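Local coordinates for protein NUDIX hydrolase (Alicyclobacillus acidocaldarius subsp. acidocaldarius, PDB 3QSJ) that probably hydrolyses phosphorus-containing anhydrides of the Nudix substrate type, using divalent metal ions such as magnesium or manganese; here it holds calcium, at residues A[80-83]-A[84-88]; A[104-107]-A[108-111]. One frame throughout, in Å; residues are numbered along the deposited sequence.

How the contacts relate
Contact 1 and contact 2 follow one another along the chain, with centres about 10 Å apart, each local to a helix end. Contact 1 (80-88) is the last part of helix 72-87, packed over the sheet at strands 7-18, 24-31 and 42-48 and carrying metal ligands; contact 2 (104-111) opens helix 107-113, farther from the centre of the chain. Two probable hydrogen bonds join them: L105 N to G88 O, 3.0 Å, and Q110 NE2 to E85 O, 3.1 Å. The loop leading into helix 107-113, and its first turn, thus meet backbone oxygens at the end of helix 72-87, linking a more peripheral element to the metal-bearing Nudix helix.

Contact 1 (A[80-83]-A[84-88]); sequences LRET and AEEIG. With CA (calcium ion), chain B.
R81 and E85, one helical turn apart, run alongside each other and meet in a salt bridge: R81 NH1 lies 2.9 Å from E85 OE2. The acceptor sits in the guanidinium plane, at its edge, yet the donor comes from above the carboxylate, the two planes being turned 45° apart. NH1 also reaches E82 OE2, at 2.9 Å, so one nitrogen ties two glutamates. With its CG anti to the backbone N, R81 bends at chi3 (50°) to bring the guanidinium back toward them, while NE pairs with D53 and NH2 bonds to A48 O.

Among the metal bonds, E82 OE1 binds the calcium at 2.4 Å and E86 OE2 at 2.2 Å. E82 folds over at chi2 (-75°), whereas E86 stretches beyond CG; these different shapes bring both to one ion, where G46 O and waters 2 and 3 are also ligands. In the second shell, E85 OE1 accepts a hydrogen bond from metal-bound water 2 at 2.9 Å.

Main-chain bonds from i+4 to i keep the turns regular, as in I87 N to T83 O at 2.9 Å. Within this stretch the nonpolar contact is small, T83 CG2 lying 3.8 Å from I87 CG1, but T83 also faces L13, and I87 L27 and V29, on the sheet.

RETAEEIG follows the Nudix-box pattern REUXEEXG, except that T83 stands where a bulky aliphatic residue is usual. Like charges approach at 4.1 Å (E82 OE2 to E85 OE1), which calcium and R81 would probably offset; with the metal and water bonds, R81 probably limits the turning of both carboxylates.

Contact 2 (A[104-107]-A[108-111]); sequences PLAP and DEQA
E109 turns its carboxylate back along the chain to A106, and OE1 takes the backbone N-H of that residue at 3.0 Å. Its CG lies anti to the carbonyl carbon (chi1 -59°), and the extended chain beyond carries the carboxylate there. The bond is almost straight (N-H...O 173°) and uses the anti lone pair. A106 is the N-cap and E109 the third residue of the helix, so this is the backbone half of a capping box; the alanine side chain cannot supply the reciprocal bond.

The close-fitting side lies around this cap. A106 O receives Q110 N at 3.0 Å, nearly in line with the C=O, and a weak second bond from E109 N. One residue further on, A111 N reaches P107 O at 2.8 Å. L105 and E109 cross obliquely, L105 CD2 lying 4.1 Å from E109 CB. The other carboxylate oxygen, OE2, accepts W123 NE1, while Q110 OE1 accepts R168 NH2 and NE2 bonds to E85 O.

The A106 methyl, the P107 ring and D108 make up the solvent side; P107, at the first helical position, needs no N-H acceptor.

An alanine in place of E109 is likely to leave A106 N and W123 NE1 without their shared carboxylate. E109 closes the first turn and ties the helix start to W123, while its negative charge would probably interact favourably with the helix dipole.

Contact 1 (A[80-83]-A[84-88])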
loop_
_atom_site.group_PDB
_atom_site.type_symbol
_atom_site.label_atom_id
_atom_site.label_comp_id
_atom_site.label_asym_id
_atom_site.label_seq_id
_atom_site.Cartn_x
_atom_site.Cartn_y
_atom_site.Cartn_z
ATOM N N LEU A 80 -4.041 -3.758 0.580
ATOM C CA LEU A 80 -4.437 -3.704 2.005
ATOM C C LEU A 80 -3.780 -4.862 2.753
ATOM O O LEU A 80 -3.296 -4.675 3.882
ATOM C CB LEU A 80 -5.957 -3.778 2.094
ATOM C CG LEU A 80 -6.636 -2.461 1.700
ATOM C CD1 LEU A 80 -8.093 -2.722 1.276
ATOM C CD2 LEU A 80 -6.476 -1.414 2.814
ATOM N N ARG A 81 -3.773 -6.033 2.164
ATOM C CA ARG A 81 -3.170 -7.192 2.836
ATOM C C ARG A 81 -1.653 -6.996 3.064
ATOM O O ARG A 81 -1.150 -7.323 4.135
ATOM C CB ARG A 81 -3.401 -8.493 2.020
ATOM C CG ARG A 81 -2.618 -9.725 2.613
ATOM C CD ARG A 81 -2.800 -11.029 1.792
ATOM N NE ARG A 81 -2.543 -10.805 0.357
ATOM C CZ ARG A 81 -1.348 -10.614 -0.192
ATOM N NH1 ARG A 81 -0.237 -10.646 0.564
ATOM N NH2 ARG A 81 -1.242 -10.394 -1.504
ATOM N N GLU A 82 -0.944 -6.562 2.016
ATOM C CA GLU A 82 0.517 -6.373 2.020
ATOM C C GLU A 82 0.867 -5.295 3.050
ATOM O O GLU A 82 1.841 -5.437 3.803
ATOM C CB GLU A 82 0.974 -5.958 0.619
ATOM C CG GLU A 82 0.943 -7.110 -0.382
ATOM C CD GLU A 82 2.052 -8.152 -0.249
ATOM O OE1 GLU A 82 3.122 -7.810 0.307
ATOM O OE2 GLU A 82 1.898 -9.271 -0.793
ATOM N N THR A 83 0.001 -4.262 3.167
ATOM C CA THR A 83 0.203 -3.208 4.144
ATOM C C THR A 83 0.097 -3.786 5.580
ATOM O O THR A 83 0.905 -3.440 6.448
ATOM C CB THR A 83 -0.806 -2.060 3.915
ATOM O OG1 THR A 83 -0.557 -1.519 2.600
ATOM C CG2 THR A 83 -0.644 -0.950 4.942
ATOM N N ALA A 84 -0.896 -4.667 5.826
ATOM C CA ALA A 84 -1.083 -5.234 7.171
ATOM C C ALA A 84 0.152 -6.052 7.505
ATOM O O ALA A 84 0.672 -5.994 8.632
ATOM C CB ALA A 84 -2.343 -6.116 7.186
ATOM N N GLU A 85 0.647 -6.803 6.520
ATOM C CA GLU A 85 1.829 -7.640 6.766
ATOM C C GLU A 85 3.037 -6.795 7.106
ATOM O O GLU A 85 3.811 -7.173 7.962
ATOM C CB GLU A 85 2.179 -8.461 5.507
ATOM C CG GLU A 85 1.131 -9.508 5.162
ATOM C CD GLU A 85 1.399 -10.197 3.835
ATOM O OE1 GLU A 85 2.474 -9.945 3.249
ATOM O OE2 GLU A 85 0.531 -10.967 3.371
ATOM N N GLU A 86 3.220 -5.674 6.389
ATOM C CA GLU A 86 4.440 -4.885 6.509
ATOM C C GLU A 86 4.466 -3.952 7.699
ATOM O O GLU A 86 5.510 -3.847 8.355
ATOM C CB GLU A 86 4.630 -4.121 5.174
ATOM C CG GLU A 86 5.034 -5.051 4.055
ATOM C CD GLU A 86 5.281 -4.293 2.772
ATOM O OE1 GLU A 86 5.990 -3.262 2.817
ATOM O OE2 GLU A 86 4.823 -4.781 1.716
ATOM N N ILE A 87 3.347 -3.295 7.992
ATOM C CA ILE A 87 3.333 -2.287 9.068
ATOM C C ILE A 87 2.363 -2.547 10.212
ATOM O O ILE A 87 2.277 -1.715 11.130
ATOM C CB ILE A 87 3.226 -0.849 8.477
ATOM C CG1 ILE A 87 1.905 -0.697 7.704
ATOM C CG2 ILE A 87 4.459 -0.539 7.568
ATOM C CD1 ILE A 87 0.842 0.218 8.207
ATOM N N GLY A 88 1.669 -3.689 10.182
ATOM C CA GLY A 88 0.857 -4.111 11.335
ATOM C C GLY A 88 -0.464 -3.394 11.548
ATOM O O GLY A 88 -1.002 -3.392 12.671
HETATM CA CA CA B . 5.193 -6.737 0.670
HETATM O O HOH W 1 3.432 -10.755 1.172
HETATM O O HOH W 2 4.650 -8.120 2.659
HETATM O O HOH W 3 5.891 -8.567 -0.589
#

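Contact 2 (A[104-107]-A[108-111])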
loop_
_atom_site.group_PDB
_atom_site.type_symbol
_atom_site.label_atom_id
_atom_site.label_comp_id
_atom_site.label_asym_id
_atom_site.label_seq_id
_atom_site.Cartn_x
_atom_site.Cartn_y
_atom_site.Cartn_z
ATOM N N PRO A 104 -4.587 -1.352 15.955
ATOM C CA PRO A 104 -3.553 -2.069 15.207
ATOM C C PRO A 104 -3.687 -3.568 15.473
ATOM O O PRO A 104 -4.344 -4.008 16.438
ATOM C CB PRO A 104 -2.248 -1.579 15.864
ATOM C CG PRO A 104 -2.647 -1.260 17.286
ATOM C CD PRO A 104 -4.065 -0.780 17.224
ATOM N N LEU A 105 -2.984 -4.342 14.683
ATOM C CA LEU A 105 -2.881 -5.776 14.944
ATOM C C LEU A 105 -1.874 -5.941 16.063
ATOM O O LEU A 105 -0.895 -5.196 16.150
ATOM C CB LEU A 105 -2.327 -6.488 13.684
ATOM C CG LEU A 105 -3.231 -6.482 12.463
ATOM C CD1 LEU A 105 -2.412 -6.877 11.224
ATOM C CD2 LEU A 105 -4.426 -7.453 12.669
ATOM N N ALA A 106 -2.092 -6.930 16.914
ATOM C CA ALA A 106 -1.138 -7.249 17.955
ATOM C C ALA A 106 0.089 -7.884 17.231
ATOM O O ALA A 106 -0.075 -8.441 16.141
ATOM C CB ALA A 106 -1.748 -8.264 18.925
ATOM N N PRO A 107 1.299 -7.806 17.813
ATOM C CA PRO A 107 2.473 -8.449 17.187
ATOM C C PRO A 107 2.206 -9.872 16.701
ATOM O O PRO A 107 2.591 -10.201 15.581
ATOM C CB PRO A 107 3.515 -8.453 18.314
ATOM C CG PRO A 107 3.151 -7.320 19.170
ATOM C CD PRO A 107 1.658 -7.176 19.106
ATOM N N ASP A 108 1.505 -10.705 17.526
ATOM C CA ASP A 108 1.219 -12.116 17.180
ATOM C C ASP A 108 0.292 -12.272 15.979
ATOM O O ASP A 108 0.466 -13.199 15.205
ATOM C CB ASP A 108 0.643 -12.876 18.372
ATOM C CG ASP A 108 1.664 -13.581 19.255
ATOM O OD1 ASP A 108 2.887 -13.445 18.991
ATOM O OD2 ASP A 108 1.243 -14.276 20.209
ATOM N N GLU A 109 -0.675 -11.367 15.814
ATOM C CA GLU A 109 -1.605 -11.434 14.671
ATOM C C GLU A 109 -0.837 -11.005 13.453
ATOM O O GLU A 109 -0.999 -11.607 12.406
ATOM C CB GLU A 109 -2.819 -10.505 14.872
ATOM C CG GLU A 109 -3.621 -10.848 16.125
ATOM C CD GLU A 109 -4.758 -9.907 16.426
ATOM O OE1 GLU A 109 -4.513 -8.681 16.510
ATOM O OE2 GLU A 109 -5.899 -10.399 16.579
ATOM N N GLN A 110 0.019 -9.961 13.578
ATOM C CA GLN A 110 0.854 -9.550 12.416
ATOM C C GLN A 110 1.784 -10.711 12.053
ATOM O O GLN A 110 1.952 -11.019 10.885
ATOM C CB GLN A 110 1.668 -8.274 12.702
ATOM C CG GLN A 110 2.501 -7.789 11.514
ATOM C CD GLN A 110 3.275 -6.519 11.802
ATOM O OE1 GLN A 110 3.304 -5.994 12.945
ATOM N NE2 GLN A 110 3.918 -5.981 10.783
ATOM N N ALA A 111 2.370 -11.365 13.040
ATOM C CA ALA A 111 3.261 -12.509 12.750
ATOM C C ALA A 111 2.520 -13.600 11.970
ATOM O O ALA A 111 3.051 -14.111 10.974
ATOM C CB ALA A 111 3.823 -13.087 14.053
#